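Local coordinates for flagellar protein FliL (PDB 6AHP) that assists the function of the bacterial flagellar motor, probably through its stomatin-like periplasmic core, at residues Gly39-Glu44 with Val94-Ile99; Leu58-Ser63 with Ser83-Ala88; Ser50-Ser55 with Lys87-Ala92. All coordinates share one frame; numbering follows the deposited sequence.

How the contacts relate
Contacts 2 and 3 hold the same two elements, helix 50-62 and helix 72-94, with centres about 8 Å apart and K87 and A88 common to both. Contact 3 is buried, and its side-chain contacts are all apolar; contact 2, nearer the centre of the chain, is a partly buried polar pair between the same helices. Contact 1 lies farther out, its centre about 15 Å from that of the chain, and joins helix 40-48 to the loop after helix 72-94 through an ion pair and waters. It closes the chain segment in which the other two are nested, and P97 and I99 of its loop pack on K87 of helix 72-94.

Contact 1 (Gly39-Glu44 with Val94-Ile99); sequences GAENEE and VGKPVI
The first turn of helix 40-48 meets the loop after helix 72-94 through E41 and N42 on the helix and K96 and V98 on the loop. K96 and E41 pair their opposite charges: the kinked K96 chain comes in roughly perpendicular to E41 and forms a salt bridge from NZ to E41 OE2 at 3.0 Å, weak as a hydrogen bond. E41 reaches it with an extended chain, CG anti to the backbone N (chi1 -172°), and also packs on S2 of the second subunit. N42 lies closest to the loop backbone. The carbonyl O of V98 sits almost straight above the carboxamide face of N42, 3.4 Å from CG, so the two meet without a hydrogen bond. The amide's own bonds run elsewhere: ND2 reaches R38 O, while OD1 takes a proton from each of two waters. One water, 3.0 Å from N42 OD1, accepts from V98 N at 3.0 Å; the other, 2.9 Å from N42 OD1, also neighbours the ammonium of K96. Here the loop makes a classic gamma turn at P97-V98-I99, with V98 at phi 74° and psi -58° and a weak bond of 2.9 Å from I99 N to P97 O. G95, with positive phi, is the first residue to leave the helical conformation of 72-94, two residues before the turn, and G39 is the N-cap residue of helix 40-48. V98 is buried: its CG1 comes 3.5 Å from N42 O, and its side chain also packs on L45, A46 and L90.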
# COMPACT_ATOMS: atom_id res chain seq x y z
N GLY A 39 -15.60 -18.25 1.50
CA GLY A 39 -16.13 -18.64 0.21
C GLY A 39 -15.12 -18.49 -0.91
O GLY A 39 -14.16 -17.69 -0.84
N ALA A 40 -15.36 -19.24 -1.99
CA ALA A 40 -14.42 -19.27 -3.10
C ALA A 40 -14.33 -17.92 -3.81
O ALA A 40 -13.25 -17.55 -4.29
CB ALA A 40 -14.80 -20.37 -4.10
N GLU A 41 -15.44 -17.20 -3.92
CA GLU A 41 -15.41 -15.95 -4.69
C GLU A 41 -14.65 -14.87 -3.93
O GLU A 41 -13.89 -14.09 -4.53
CB GLU A 41 -16.81 -15.46 -5.03
CG GLU A 41 -16.74 -14.25 -6.02
CD GLU A 41 -17.96 -13.34 -6.03
OE1 GLU A 41 -19.06 -13.79 -5.63
OE2 GLU A 41 -17.81 -12.17 -6.45
N ASN A 42 -14.86 -14.79 -2.61
CA ASN A 42 -14.07 -13.85 -1.81
C ASN A 42 -12.59 -14.22 -1.83
O ASN A 42 -11.72 -13.34 -1.84
CB ASN A 42 -14.61 -13.78 -0.38
CG ASN A 42 -15.91 -12.95 -0.29
OD1 ASN A 42 -16.06 -11.97 -1.02
ND2 ASN A 42 -16.83 -13.34 0.60
N GLU A 43 -12.27 -15.52 -1.87
CA GLU A 43 -10.86 -15.92 -1.89
C GLU A 43 -10.20 -15.49 -3.20
O GLU A 43 -9.11 -14.91 -3.20
CB GLU A 43 -10.70 -17.43 -1.68
CG GLU A 43 -9.22 -17.84 -1.67
CD GLU A 43 -8.99 -19.36 -1.57
OE1 GLU A 43 -9.92 -20.09 -1.17
OE2 GLU A 43 -7.86 -19.82 -1.89
N GLU A 44 -10.86 -15.73 -4.33
CA GLU A 44 -10.26 -15.34 -5.59
C GLU A 44 -10.14 -13.82 -5.69
O GLU A 44 -9.12 -13.30 -6.17
CB GLU A 44 -11.06 -15.95 -6.74
CG GLU A 44 -12.31 -15.22 -7.15
CD GLU A 44 -12.66 -15.49 -8.62
OE1 GLU A 44 -11.93 -16.29 -9.25
OE2 GLU A 44 -13.64 -14.90 -9.14
N VAL A 94 -14.41 -2.56 -5.64
CA VAL A 94 -15.32 -3.51 -6.28
C VAL A 94 -16.70 -3.50 -5.67
O VAL A 94 -17.60 -4.19 -6.18
CB VAL A 94 -14.75 -4.95 -6.26
CG1 VAL A 94 -13.59 -5.06 -7.19
CG2 VAL A 94 -14.37 -5.35 -4.83
N GLY A 95 -16.91 -2.74 -4.60
CA GLY A 95 -18.20 -2.68 -3.95
C GLY A 95 -18.52 -3.82 -3.02
O GLY A 95 -19.70 -4.01 -2.70
N LYS A 96 -17.53 -4.58 -2.57
CA LYS A 96 -17.68 -5.57 -1.52
C LYS A 96 -16.41 -5.59 -0.66
O LYS A 96 -15.37 -5.35 -1.12
CB LYS A 96 -18.02 -6.99 -1.94
CG LYS A 96 -18.01 -7.39 -3.36
CD LYS A 96 -19.01 -8.49 -3.52
CE LYS A 96 -18.54 -9.49 -4.52
NZ LYS A 96 -17.99 -10.67 -3.82
N PRO A 97 -16.56 -5.90 0.60
CA PRO A 97 -15.52 -5.94 1.61
C PRO A 97 -14.45 -6.98 1.37
O PRO A 97 -13.39 -6.76 1.78
CB PRO A 97 -16.28 -6.14 2.89
CG PRO A 97 -17.50 -6.78 2.50
CD PRO A 97 -17.85 -6.19 1.19
N VAL A 98 -14.85 -8.11 0.83
CA VAL A 98 -14.05 -9.25 0.48
C VAL A 98 -13.56 -10.10 1.64
O VAL A 98 -13.82 -11.22 1.68
CB VAL A 98 -12.93 -8.91 -0.52
CG1 VAL A 98 -11.98 -10.04 -0.75
CG2 VAL A 98 -13.49 -8.31 -1.76
N ILE A 99 -12.85 -9.53 2.56
CA ILE A 99 -12.33 -10.28 3.65
C ILE A 99 -13.17 -10.26 4.89
O ILE A 99 -13.98 -9.45 5.04
CB ILE A 99 -10.91 -9.82 4.04
CG1 ILE A 99 -10.91 -8.41 4.57
CG2 ILE A 99 -9.99 -9.90 2.89
CD1 ILE A 99 -9.69 -8.03 5.37
O HOH W 1 -17.37 -9.66 0.28
O HOH W 2 -18.59 -12.58 -2.33

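Contact 2 (Leu58-Ser63 with Ser83-Ala88); sequences LSTFAS and SEDIKA
T60 of helix 50-62 and D85 of helix 72-94 face each other end-on across the gap and meet through one hydroxyl and one carboxylate oxygen. On T60, CB already lies 3.7 Å from D85 OD2, since its bond from CA points toward the other helix. From CB the side chain forks. The methyl CG2 turns anti to the backbone N and stands 3.8 Å from D85 OD2, an apolar flank to the polar pair. The other branch, OG1, lies beside the backbone N (chi1 -58°) and makes the one polar link, 2.8 Å from D85 OD2. The C-O...O angle is about 120° at each oxygen, CB-OG1-OD2 on T60 and CG-OD2-OG1 on D85. OG1 also passes D85 CB at 3.6 Å. Its second partner is S56 O, one turn earlier on helix 50-62, the customary bond of a helical threonine to its own backbone. Helices 50-62 and 72-94 are joined here, and each also meets a sheet strand: the ring of F61 meets that of F18, and S83 OG bonds V102 N. Next to the pair I86 packs on I53, S56 and L57 of helix 50-62. The CA atoms of T60 and D85 are 7.3 Å apart, so two short side chains span the gap. The hydroxyl has one proton for two acceptors, D85 OD2 and S56 O, and the bond between the helices is therefore probably shared with the one inside the helix.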
# COMPACT_ATOMS: atom_id res chain seq x y z
N LEU A 58 0.19 -1.54 4.55
CA LEU A 58 1.35 -0.67 4.76
C LEU A 58 0.91 0.74 5.15
O LEU A 58 1.53 1.35 6.02
CB LEU A 58 2.24 -0.64 3.52
CG LEU A 58 3.68 -0.15 3.70
CD1 LEU A 58 4.45 -0.92 4.82
CD2 LEU A 58 4.45 -0.22 2.38
N SER A 59 -0.17 1.25 4.54
CA SER A 59 -0.70 2.55 4.93
C SER A 59 -1.15 2.55 6.38
O SER A 59 -0.92 3.51 7.12
CB SER A 59 -1.86 2.96 4.04
OG SER A 59 -1.44 3.30 2.74
N THR A 60 -1.83 1.47 6.80
CA THR A 60 -2.30 1.42 8.18
C THR A 60 -1.14 1.43 9.14
O THR A 60 -1.12 2.20 10.10
CB THR A 60 -3.15 0.18 8.43
OG1 THR A 60 -4.26 0.17 7.52
CG2 THR A 60 -3.66 0.23 9.88
N PHE A 61 -0.16 0.55 8.92
CA PHE A 61 1.00 0.45 9.81
C PHE A 61 1.85 1.73 9.81
O PHE A 61 2.43 2.08 10.84
CB PHE A 61 1.85 -0.75 9.42
CG PHE A 61 1.12 -2.06 9.47
CD1 PHE A 61 0.08 -2.26 10.36
CD2 PHE A 61 1.49 -3.10 8.63
CE1 PHE A 61 -0.59 -3.48 10.41
CE2 PHE A 61 0.84 -4.33 8.67
CZ PHE A 61 -0.21 -4.51 9.57
N ALA A 62 1.95 2.42 8.67
CA ALA A 62 2.75 3.64 8.61
C ALA A 62 2.24 4.70 9.59
O ALA A 62 3.03 5.46 10.15
CB ALA A 62 2.76 4.20 7.19
N SER A 63 0.92 4.75 9.82
CA SER A 63 0.33 5.75 10.70
C SER A 63 0.09 5.22 12.10
O SER A 63 -0.84 5.68 12.77
CB SER A 63 -0.97 6.27 10.11
OG SER A 63 -2.02 5.36 10.38
N SER A 83 -8.06 -4.28 9.36
CA SER A 83 -9.17 -4.97 8.69
C SER A 83 -10.14 -3.96 8.08
O SER A 83 -10.57 -4.12 6.93
CB SER A 83 -9.92 -5.89 9.67
OG SER A 83 -9.11 -6.99 10.05
N GLU A 84 -10.51 -2.95 8.84
CA GLU A 84 -11.44 -1.96 8.34
C GLU A 84 -10.88 -1.19 7.14
O GLU A 84 -11.57 -0.98 6.21
CB GLU A 84 -11.96 -1.04 9.43
CG GLU A 84 -13.07 -1.62 10.32
CD GLU A 84 -14.19 -2.38 9.60
OE1 GLU A 84 -14.80 -1.92 8.65
OE2 GLU A 84 -14.49 -3.48 10.02
N ASP A 85 -9.62 -0.85 7.16
CA ASP A 85 -9.05 -0.12 6.02
C ASP A 85 -9.08 -0.96 4.75
O ASP A 85 -9.39 -0.45 3.68
CB ASP A 85 -7.62 0.35 6.31
CG ASP A 85 -7.56 1.54 7.31
OD1 ASP A 85 -8.59 2.21 7.51
OD2 ASP A 85 -6.48 1.79 7.90
N ILE A 86 -8.79 -2.27 4.87
CA ILE A 86 -8.86 -3.17 3.70
C ILE A 86 -10.28 -3.25 3.17
O ILE A 86 -10.54 -3.18 1.97
CB ILE A 86 -8.32 -4.57 4.04
CG1 ILE A 86 -6.82 -4.57 4.25
CG2 ILE A 86 -8.71 -5.60 2.93
CD1 ILE A 86 -6.30 -5.78 5.06
N LYS A 87 -11.24 -3.45 4.07
CA LYS A 87 -12.62 -3.57 3.63
C LYS A 87 -13.07 -2.29 2.93
O LYS A 87 -13.69 -2.34 1.87
CB LYS A 87 -13.51 -3.90 4.82
CG LYS A 87 -13.42 -5.34 5.30
CD LYS A 87 -14.26 -5.54 6.58
CE LYS A 87 -13.90 -6.87 7.23
NZ LYS A 87 -14.64 -7.05 8.52
N ALA A 88 -12.67 -1.13 3.48
CA ALA A 88 -13.03 0.15 2.87
C ALA A 88 -12.39 0.32 1.50
O ALA A 88 -13.07 0.72 0.54
CB ALA A 88 -12.65 1.30 3.82

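Contact 3 (Ser50-Ser55 with Lys87-Ala92); sequences SPLIES and KAALNA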
# COMPACT_ATOMS: atom_id res chain seq x y z
N SER A 50 -4.62 -8.44 -4.24
CA SER A 50 -3.48 -8.41 -3.32
C SER A 50 -2.64 -7.14 -3.35
O SER A 50 -2.19 -6.71 -2.28
CB SER A 50 -2.57 -9.62 -3.57
OG SER A 50 -3.00 -10.69 -2.77
N PRO A 51 -2.35 -6.53 -4.51
CA PRO A 51 -1.59 -5.27 -4.46
C PRO A 51 -2.29 -4.18 -3.68
O PRO A 51 -1.66 -3.47 -2.88
CB PRO A 51 -1.44 -4.89 -5.94
CG PRO A 51 -1.55 -6.22 -6.67
CD PRO A 51 -2.61 -6.95 -5.90
N LEU A 52 -3.61 -4.07 -3.85
CA LEU A 52 -4.36 -3.06 -3.10
C LEU A 52 -4.37 -3.40 -1.61
O LEU A 52 -4.18 -2.52 -0.76
CB LEU A 52 -5.77 -2.98 -3.66
CG LEU A 52 -6.74 -2.04 -2.96
CD1 LEU A 52 -6.21 -0.62 -3.19
CD2 LEU A 52 -8.13 -2.17 -3.50
N ILE A 53 -4.54 -4.69 -1.28
CA ILE A 53 -4.59 -5.11 0.11
C ILE A 53 -3.25 -4.84 0.80
O ILE A 53 -3.20 -4.28 1.89
CB ILE A 53 -5.01 -6.59 0.20
CG1 ILE A 53 -6.49 -6.72 -0.18
CG2 ILE A 53 -4.76 -7.14 1.63
CD1 ILE A 53 -6.98 -8.15 -0.47
N GLU A 54 -2.15 -5.22 0.15
CA GLU A 54 -0.83 -4.99 0.75
C GLU A 54 -0.55 -3.52 0.95
O GLU A 54 0.10 -3.13 1.92
CB GLU A 54 0.26 -5.61 -0.11
CG GLU A 54 0.24 -7.11 -0.19
CD GLU A 54 1.06 -7.59 -1.37
OE1 GLU A 54 2.02 -6.88 -1.75
OE2 GLU A 54 0.73 -8.64 -1.95
N SER A 55 -1.03 -2.69 0.02
CA SER A 55 -0.81 -1.26 0.11
C SER A 55 -1.64 -0.64 1.23
O SER A 55 -1.20 0.29 1.91
CB SER A 55 -1.15 -0.61 -1.23
OG SER A 55 -0.42 0.59 -1.33
N LYS A 87 -11.24 -3.45 4.07
CA LYS A 87 -12.62 -3.57 3.63
C LYS A 87 -13.07 -2.29 2.93
O LYS A 87 -13.69 -2.34 1.87
CB LYS A 87 -13.51 -3.90 4.82
CG LYS A 87 -13.42 -5.34 5.30
CD LYS A 87 -14.26 -5.54 6.58
CE LYS A 87 -13.90 -6.87 7.23
NZ LYS A 87 -14.64 -7.05 8.52
N ALA A 88 -12.67 -1.13 3.48
CA ALA A 88 -13.03 0.15 2.87
C ALA A 88 -12.39 0.32 1.50
O ALA A 88 -13.07 0.72 0.54
CB ALA A 88 -12.65 1.30 3.82
N ALA A 89 -11.11 -0.05 1.35
CA ALA A 89 -10.45 -0.04 0.04
C ALA A 89 -11.14 -0.96 -0.97
O ALA A 89 -11.30 -0.60 -2.15
CB ALA A 89 -8.98 -0.46 0.16
N LEU A 90 -11.51 -2.16 -0.56
CA LEU A 90 -12.12 -3.06 -1.53
C LEU A 90 -13.57 -2.67 -1.81
O LEU A 90 -14.05 -2.83 -2.94
CB LEU A 90 -12.03 -4.50 -1.03
CG LEU A 90 -10.58 -5.00 -0.93
CD1 LEU A 90 -10.51 -6.26 -0.14
CD2 LEU A 90 -10.03 -5.26 -2.32
N ASN A 91 -14.29 -2.18 -0.79
CA ASN A 91 -15.63 -1.62 -1.01
C ASN A 91 -15.58 -0.50 -2.04
O ASN A 91 -16.40 -0.45 -2.96
CB ASN A 91 -16.24 -1.11 0.30
CG ASN A 91 -16.99 -2.22 1.07
OD1 ASN A 91 -17.47 -3.18 0.47
ND2 ASN A 91 -17.10 -2.07 2.38
N ALA A 92 -14.58 0.38 -1.93
CA ALA A 92 -14.44 1.44 -2.90
C ALA A 92 -14.07 0.90 -4.27
O ALA A 92 -14.48 1.46 -5.29
CB ALA A 92 -13.40 2.46 -2.43
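L52 sets CG anti to its backbone N (chi1 176°), while L90 turns CG anti to its carbonyl carbon (chi1 -65°), and the two leucines lie alongside each other, pointing contrary ways. The bond from CA to CB of L52 points toward helix 72-94. The leucine methyls meet at 3.8 Å, CD2 of L52 against CD2 of L90. L52 CD2 also covers the backbone of the facing turn, 3.8 Å from A89 O, and lies 4.1 Å from A89 CB, the methyl of a small residue that points at it. I53, one residue on, sends CD1 to within 4.0 Å of L90 CD1, so L90 uses one methyl for each partner. The segments belong to helices 50-62 and 72-94, which run roughly antiparallel here, their local axes 9.8 Å apart at closest approach and at 143° between directions. The packing extends beyond the segments: L52 touches A93, and L90 touches H49. L52 also packs on Y9 of the second subunit, so the helix pair borders the dimer interface. With no hydrogen bond between the two segments, the contact rests on methyl-to-methyl packing and on burial of three aliphatic side chains, packing that is non-directional, unlike a hydrogen bond.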